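Local atomic coordinates of peptide methionine sulfoxide reductase msrA/msrB (Neisseria gonorrhoeae, PDB entry 2H30), a protein that probably passes electrons from DsbD, through its N-terminal thioredoxin-like domain, to the methionine sulfoxide reductases that repair oxidised methionine. Residues I43-S48 with I75-P80. The protein carries 2 engineered substitutions. Sequence-based numbering, arbitrary orientation.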
loop_
_atom_site.group_PDB
_atom_site.type_symbol
_atom_site.label_atom_id
_atom_site.label_comp_id
_atom_site.label_asym_id
_atom_site.label_seq_id
_atom_site.Cartn_x
_atom_site.Cartn_y
_atom_site.Cartn_z
ATOM N N ILE A 43 3.189 -2.034 1.904
ATOM C CA ILE A 43 2.080 -1.089 1.652
ATOM C C ILE A 43 2.409 -0.200 0.478
ATOM O O ILE A 43 3.482 0.433 0.468
ATOM C CB ILE A 43 1.852 -0.161 2.846
ATOM C CG1 ILE A 43 1.575 -0.998 4.109
ATOM C CG2 ILE A 43 0.694 0.813 2.542
ATOM C CD1 ILE A 43 1.534 -0.105 5.353
ATOM N N LYS A 44 1.521 -0.130 -0.478
ATOM C CA LYS A 44 1.686 0.819 -1.622
ATOM C C LYS A 44 0.757 2.021 -1.391
ATOM O O LYS A 44 -0.475 1.786 -1.289
ATOM C CB LYS A 44 1.252 0.146 -2.922
ATOM C CG LYS A 44 1.513 1.098 -4.119
ATOM C CD LYS A 44 1.074 0.472 -5.405
ATOM C CE LYS A 44 1.865 1.235 -6.546
ATOM N NZ LYS A 44 1.779 0.422 -7.706
ATOM N N PHE A 45 1.340 3.227 -1.338
ATOM C CA PHE A 45 0.565 4.479 -1.225
ATOM C C PHE A 45 0.381 5.018 -2.625
ATOM O O PHE A 45 1.346 5.104 -3.409
ATOM C CB PHE A 45 1.338 5.512 -0.389
ATOM C CG PHE A 45 1.494 5.090 1.042
ATOM C CD1 PHE A 45 2.523 4.237 1.436
ATOM C CD2 PHE A 45 0.558 5.500 1.970
ATOM C CE1 PHE A 45 2.616 3.848 2.795
ATOM C CE2 PHE A 45 0.659 5.137 3.338
ATOM C CZ PHE A 45 1.674 4.306 3.760
ATOM N N TRP A 46 -0.840 5.460 -2.903
ATOM C CA TRP A 46 -1.170 5.954 -4.236
ATOM C C TRP A 46 -2.313 6.959 -4.191
ATOM O O TRP A 46 -2.918 7.175 -3.130
ATOM C CB TRP A 46 -1.513 4.772 -5.163
ATOM C CG TRP A 46 -2.743 3.993 -4.785
ATOM C CD1 TRP A 46 -2.828 3.012 -3.815
ATOM C CD2 TRP A 46 -4.014 4.036 -5.428
ATOM N NE1 TRP A 46 -4.132 2.479 -3.797
ATOM C CE2 TRP A 46 -4.869 3.134 -4.753
ATOM C CE3 TRP A 46 -4.536 4.835 -6.451
ATOM C CZ2 TRP A 46 -6.187 2.911 -5.131
ATOM C CZ3 TRP A 46 -5.881 4.635 -6.810
ATOM C CH2 TRP A 46 -6.692 3.700 -6.157
ATOM N N ALA A 47 -2.589 7.583 -5.353
ATOM C CA ALA A 47 -3.695 8.513 -5.514
ATOM C C ALA A 47 -4.322 8.344 -6.867
ATOM O O ALA A 47 -3.633 7.994 -7.837
ATOM C CB ALA A 47 -3.240 9.941 -5.351
ATOM N N SER A 48 -5.598 8.703 -6.907
ATOM C CA SER A 48 -6.414 8.567 -8.150
ATOM C C SER A 48 -5.873 9.467 -9.268
ATOM O O SER A 48 -6.081 9.159 -10.449
ATOM C CB SER A 48 -7.869 8.911 -7.875
ATOM O OG SER A 48 -7.968 10.280 -7.513
ATOM N N ILE A 75 -0.907 -4.690 0.877
ATOM C CA ILE A 75 -2.059 -3.794 0.859
ATOM C C ILE A 75 -1.731 -2.468 0.190
ATOM O O ILE A 75 -0.554 -2.145 -0.003
ATOM C CB ILE A 75 -2.610 -3.564 2.269
ATOM C CG1 ILE A 75 -1.588 -2.825 3.071
ATOM C CG2 ILE A 75 -3.009 -4.918 2.947
ATOM C CD1 ILE A 75 -2.161 -2.264 4.349
ATOM N N THR A 76 -2.764 -1.731 -0.189
ATOM C CA THR A 76 -2.515 -0.390 -0.734
ATOM C C THR A 76 -3.308 0.606 0.118
ATOM O O THR A 76 -4.301 0.213 0.748
ATOM C CB THR A 76 -2.907 -0.247 -2.226
ATOM O OG1 THR A 76 -4.331 -0.111 -2.351
ATOM C CG2 THR A 76 -2.381 -1.493 -3.004
ATOM N N VAL A 77 -2.861 1.849 0.107
ATOM C CA VAL A 77 -3.519 2.922 0.850
ATOM C C VAL A 77 -3.772 4.099 -0.085
ATOM O O VAL A 77 -2.838 4.631 -0.684
ATOM C CB VAL A 77 -2.658 3.400 1.967
ATOM C CG1 VAL A 77 -3.298 4.653 2.650
ATOM C CG2 VAL A 77 -2.496 2.263 3.015
ATOM N N ALA A 78 -5.049 4.496 -0.139
ATOM C CA ALA A 78 -5.437 5.778 -0.755
ATOM C C ALA A 78 -5.893 6.661 0.391
ATOM O O ALA A 78 -6.351 6.151 1.398
ATOM C CB ALA A 78 -6.541 5.628 -1.753
ATOM N N SER A 79 -5.735 7.969 0.211
ATOM C CA SER A 79 -5.888 8.930 1.341
ATOM C C SER A 79 -6.854 10.032 0.956
ATOM O O SER A 79 -6.418 11.116 0.562
ATOM C CB SER A 79 -4.512 9.472 1.764
ATOM O OG SER A 79 -3.662 8.419 2.221
ATOM N N PRO A 80 -8.159 9.748 1.044
ATOM C CA PRO A 80 -9.151 10.779 0.638
ATOM C C PRO A 80 -8.914 12.126 1.319
ATOM O O PRO A 80 -8.630 12.194 2.513
ATOM C CB PRO A 80 -10.488 10.162 1.074
ATOM C CG PRO A 80 -10.276 8.646 0.916
ATOM C CD PRO A 80 -8.814 8.494 1.440
HETATM O O HOH W 1 -4.752 8.991 -2.270
#
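Ile43, Lys44 and Phe45 pair in parallel with Ile75, Thr76 and Val77, the strand axes inclined by 27° and approaching to 4.5 Å. These are neighbouring central strands of the thioredoxin fold, joined by helix 51-64 in a beta-alpha-beta crossover. Lys44 uses both backbone polar atoms across the gap: its N donates to Ile75 O at 2.9 Å, and its O accepts from Val77 N. That second bond and the one from Trp46 N to Val77 O, at 3.1 Å, flank Phe45 and make its bridge to Val77.

On one face, Ile43, Phe45, Ile75 and Val77 form an apolar layer, with Met20 of helix 16-20 packed on both isoleucines. Ile43 and Ile75 run side by side, while Ile43 CG2 meets Val77 CG2 at 3.5 Å. That same Ile43 methyl lies over one face of the Phe45 ring, toward its rim. Val77 CB approaches the ring obliquely, 3.8 Å from Phe45 CD2, and Val77 CG1 also lies near CD2 and CE2.

The other face carries Lys44 and Thr76. Lys44 CG is anti to the backbone N (chi1 -176°), and the extended chain leads away from Thr76 to a salt bridge with Glu56. Trp46 folds back instead: CG sits between its own N and carbonyl carbon (chi1 65°), bringing the CD1-NE1 edge of the indole up to Thr76, with Ala78 CB over one face near the rim. The indole also touches the CxxC pattern formed by Cys50 and Cys53, probably the thioredoxin-type redox site.

Farther along, a water bridges the two segments, donating to Trp46 O and accepting from Ser79 N. Buried Thr76 OG1 donates to Pro104 O and accepts from Trp46 NE1 at 3.0 Å, lying 16° out of the indole plane.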